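Local coordinates for protein NAF1 (Saccharomyces cerevisiae, PDB 2V3M) that helps assemble box H/ACA small nucleolar ribonucleoproteins, binding RNA and giving way to GAR1 as the particles mature, at residues N96-D99 with E100-R104. Sequence-based numbering, arbitrary orientation.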
ATOM      1  N   ASN A  96       4.101   7.939  16.671  1.00 31.30           N
ATOM      2  CA  ASN A  96       3.782   9.357  16.593  1.00 30.52           C
ATOM      3  C   ASN A  96       4.069   9.929  15.188  1.00 30.12           C
ATOM      4  O   ASN A  96       3.366  10.835  14.677  1.00 30.36           O
ATOM      5  CB  ASN A  96       4.494  10.135  17.684  1.00 30.37           C
ATOM      6  CG  ASN A  96       3.848   9.944  19.051  1.00 31.36           C
ATOM      7  OD1 ASN A  96       4.187  10.644  20.012  1.00 31.92           O
ATOM      8  ND2 ASN A  96       2.897   9.001  19.151  1.00 31.65           N
ATOM      9  N   LEU A  97       5.082   9.363  14.550  1.00 29.04           N
ATOM     10  CA  LEU A  97       5.518   9.822  13.260  1.00 27.86           C
ATOM     11  C   LEU A  97       4.560   9.301  12.205  1.00 27.84           C
ATOM     12  O   LEU A  97       4.181  10.036  11.282  1.00 28.08           O
ATOM     13  CB  LEU A  97       6.969   9.369  13.018  1.00 27.21           C
ATOM     14  CG  LEU A  97       7.434   9.737  11.623  1.00 27.28           C
ATOM     15  CD1 LEU A  97       7.573  11.224  11.493  1.00 24.61           C
ATOM     16  CD2 LEU A  97       8.718   9.006  11.183  1.00 27.26           C
ATOM     17  N   PHE A  98       4.185   8.039  12.365  1.00 27.55           N
ATOM     18  CA  PHE A  98       3.177   7.386  11.541  1.00 27.41           C
ATOM     19  C   PHE A  98       1.879   8.182  11.459  1.00 27.39           C
ATOM     20  O   PHE A  98       1.431   8.455  10.372  1.00 27.37           O
ATOM     21  CB  PHE A  98       2.908   5.939  12.031  1.00 27.04           C
ATOM     22  CG  PHE A  98       1.815   5.221  11.245  1.00 26.07           C
ATOM     23  CD1 PHE A  98       2.097   4.668  10.016  1.00 24.24           C
ATOM     24  CD2 PHE A  98       0.494   5.180  11.722  1.00 26.11           C
ATOM     25  CE1 PHE A  98       1.127   4.053   9.292  1.00 25.45           C
ATOM     26  CE2 PHE A  98      -0.508   4.565  10.979  1.00 25.15           C
ATOM     27  CZ  PHE A  98      -0.193   3.992   9.779  1.00 26.19           C
ATOM     28  N   ASP A  99       1.308   8.530  12.603  1.00 27.84           N
ATOM     29  CA  ASP A  99       0.109   9.366  12.687  1.00 28.61           C
ATOM     30  C   ASP A  99       0.231  10.728  12.030  1.00 28.79           C
ATOM     31  O   ASP A  99      -0.722  11.241  11.430  1.00 28.69           O
ATOM     32  CB  ASP A  99      -0.314   9.503  14.162  1.00 28.27           C
ATOM     33  CG  ASP A  99      -0.806   8.150  14.748  1.00 29.16           C
ATOM     34  OD1 ASP A  99      -1.360   7.293  13.972  1.00 30.07           O
ATOM     35  OD2 ASP A  99      -0.626   7.920  15.977  1.00 29.62           O
ATOM     36  N   GLU A 100       1.428  11.283  12.117  1.00 29.34           N
ATOM     37  CA  GLU A 100       1.699  12.546  11.472  1.00 30.51           C
ATOM     38  C   GLU A 100       1.763  12.397   9.967  1.00 29.34           C
ATOM     39  O   GLU A 100       1.311  13.244   9.241  1.00 30.25           O
ATOM     40  CB  GLU A 100       2.958  13.162  12.010  1.00 30.08           C
ATOM     41  CG  GLU A 100       3.101  14.649  11.581  1.00 34.42           C
ATOM     42  CD  GLU A 100       4.595  15.229  11.693  1.00 36.47           C
ATOM     43  OE1 GLU A 100       4.913  16.130  10.851  1.00 38.78           O
ATOM     44  OE2 GLU A 100       5.430  14.765  12.576  1.00 39.38           O
ATOM     45  N   LEU A 101       2.309  11.307   9.483  1.00 28.86           N
ATOM     46  CA  LEU A 101       2.377  11.112   8.054  1.00 28.10           C
ATOM     47  C   LEU A 101       1.049  10.693   7.488  1.00 28.58           C
ATOM     48  O   LEU A 101       0.683  11.246   6.478  1.00 29.42           O
ATOM     49  CB  LEU A 101       3.417  10.081   7.741  1.00 27.50           C
ATOM     50  CG  LEU A 101       4.853  10.416   8.191  1.00 27.25           C
ATOM     51  CD1 LEU A 101       5.741   9.173   7.868  1.00 25.13           C
ATOM     52  CD2 LEU A 101       5.520  11.669   7.518  1.00 25.51           C
ATOM     53  N   LYS A 102       0.342   9.750   8.133  1.00 28.46           N
ATOM     54  CA  LYS A 102      -1.047   9.387   7.867  1.00 28.22           C
ATOM     55  C   LYS A 102      -1.857  10.600   7.377  1.00 27.94           C
ATOM     56  O   LYS A 102      -2.573  10.570   6.380  1.00 28.75           O
ATOM     57  CB  LYS A 102      -1.657   8.843   9.185  1.00 29.30           C
ATOM     58  CG  LYS A 102      -3.214   8.465   9.197  1.00 31.28           C
ATOM     59  CD  LYS A 102      -3.348   6.979   8.914  1.00 34.35           C
ATOM     60  CE  LYS A 102      -4.746   6.410   8.657  1.00 35.89           C
ATOM     61  NZ  LYS A 102      -4.776   4.915   8.989  1.00 37.70           N
ATOM     62  N   VAL A 103      -1.719  11.683   8.093  1.00 27.14           N
ATOM     63  CA  VAL A 103      -2.474  12.863   7.865  1.00 26.44           C
ATOM     64  C   VAL A 103      -1.894  13.758   6.719  1.00 26.55           C
ATOM     65  O   VAL A 103      -2.502  14.750   6.285  1.00 26.59           O
ATOM     66  CB  VAL A 103      -2.460  13.557   9.196  1.00 26.15           C
ATOM     67  CG1 VAL A 103      -2.334  15.090   9.055  1.00 26.94           C
ATOM     68  CG2 VAL A 103      -3.646  13.120   9.935  1.00 26.15           C
ATOM     69  N   ARG A 104      -0.716  13.433   6.224  1.00 25.89           N
ATOM     70  CA  ARG A 104      -0.151  14.235   5.177  1.00 25.20           C
ATOM     71  C   ARG A 104      -0.087  13.557   3.830  1.00 25.38           C
ATOM     72  O   ARG A 104       0.775  13.941   3.052  1.00 25.26           O
ATOM     73  CB  ARG A 104       1.253  14.513   5.566  1.00 25.79           C
ATOM     74  CG  ARG A 104       1.391  15.432   6.788  1.00 25.55           C
ATOM     75  CD  ARG A 104       2.360  16.450   6.382  1.00 25.16           C
ATOM     76  NE  ARG A 104       3.506  16.510   7.241  1.00 26.35           N
ATOM     77  CZ  ARG A 104       4.624  17.143   6.918  1.00 27.06           C
ATOM     78  NH1 ARG A 104       4.786  17.730   5.728  1.00 24.12           N
ATOM     79  NH2 ARG A 104       5.596  17.153   7.781  1.00 27.99           N
TER
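Leu97 and Leu101 lie one helical turn apart, and their side chains slant across each other, CG of Leu97 coming 4.2 Å from CD1 of Leu101. Leu97 gets there with CG anti to its own N (chi1 175°), a setting that swings the branch forward along the helix. Next to this pair, Phe98 and Lys102 repeat the spacing: CD of Lys102 approaches the Phe98 ring obliquely, 4.3 Å from CE2. The lysine chain bends at chi2 (95°), and its NZ carries on to the carbonyl of Ala39, through a weak hydrogen bond, and, in a salt bridge, to a bound sulfate that probably came from the crystallisation liquor. Beneath the side chains runs ordinary alpha-helical i to i+4 bonding, from Glu100 N to Asn96 O, Leu101 N to Leu97 O and Lys102 N to Phe98 O, the last with 2.8 Å between N and O. This short helix, 95-102, packs against the beta sheet of the Gar1-like domain and belongs to its RNA-binding region; Phe98 and Leu101 are the buried residues, both resting on Ile44 of strand 43-48, while Leu101 also meets Leu65. Replacing Leu101 with an alanine would probably open a gap between the helix and these strands and leave Leu97 without this apolar neighbour. Glu100 stretches out beyond CG and its OE1 meets the edge of the Arg104 guanidinium, in its plane, in a salt bridge with a weak hydrogen bond of 3.3 Å from NH2. The guanidinium also forms salt bridges with Asp67 and Glu107, so three carboxylates probably share its charge.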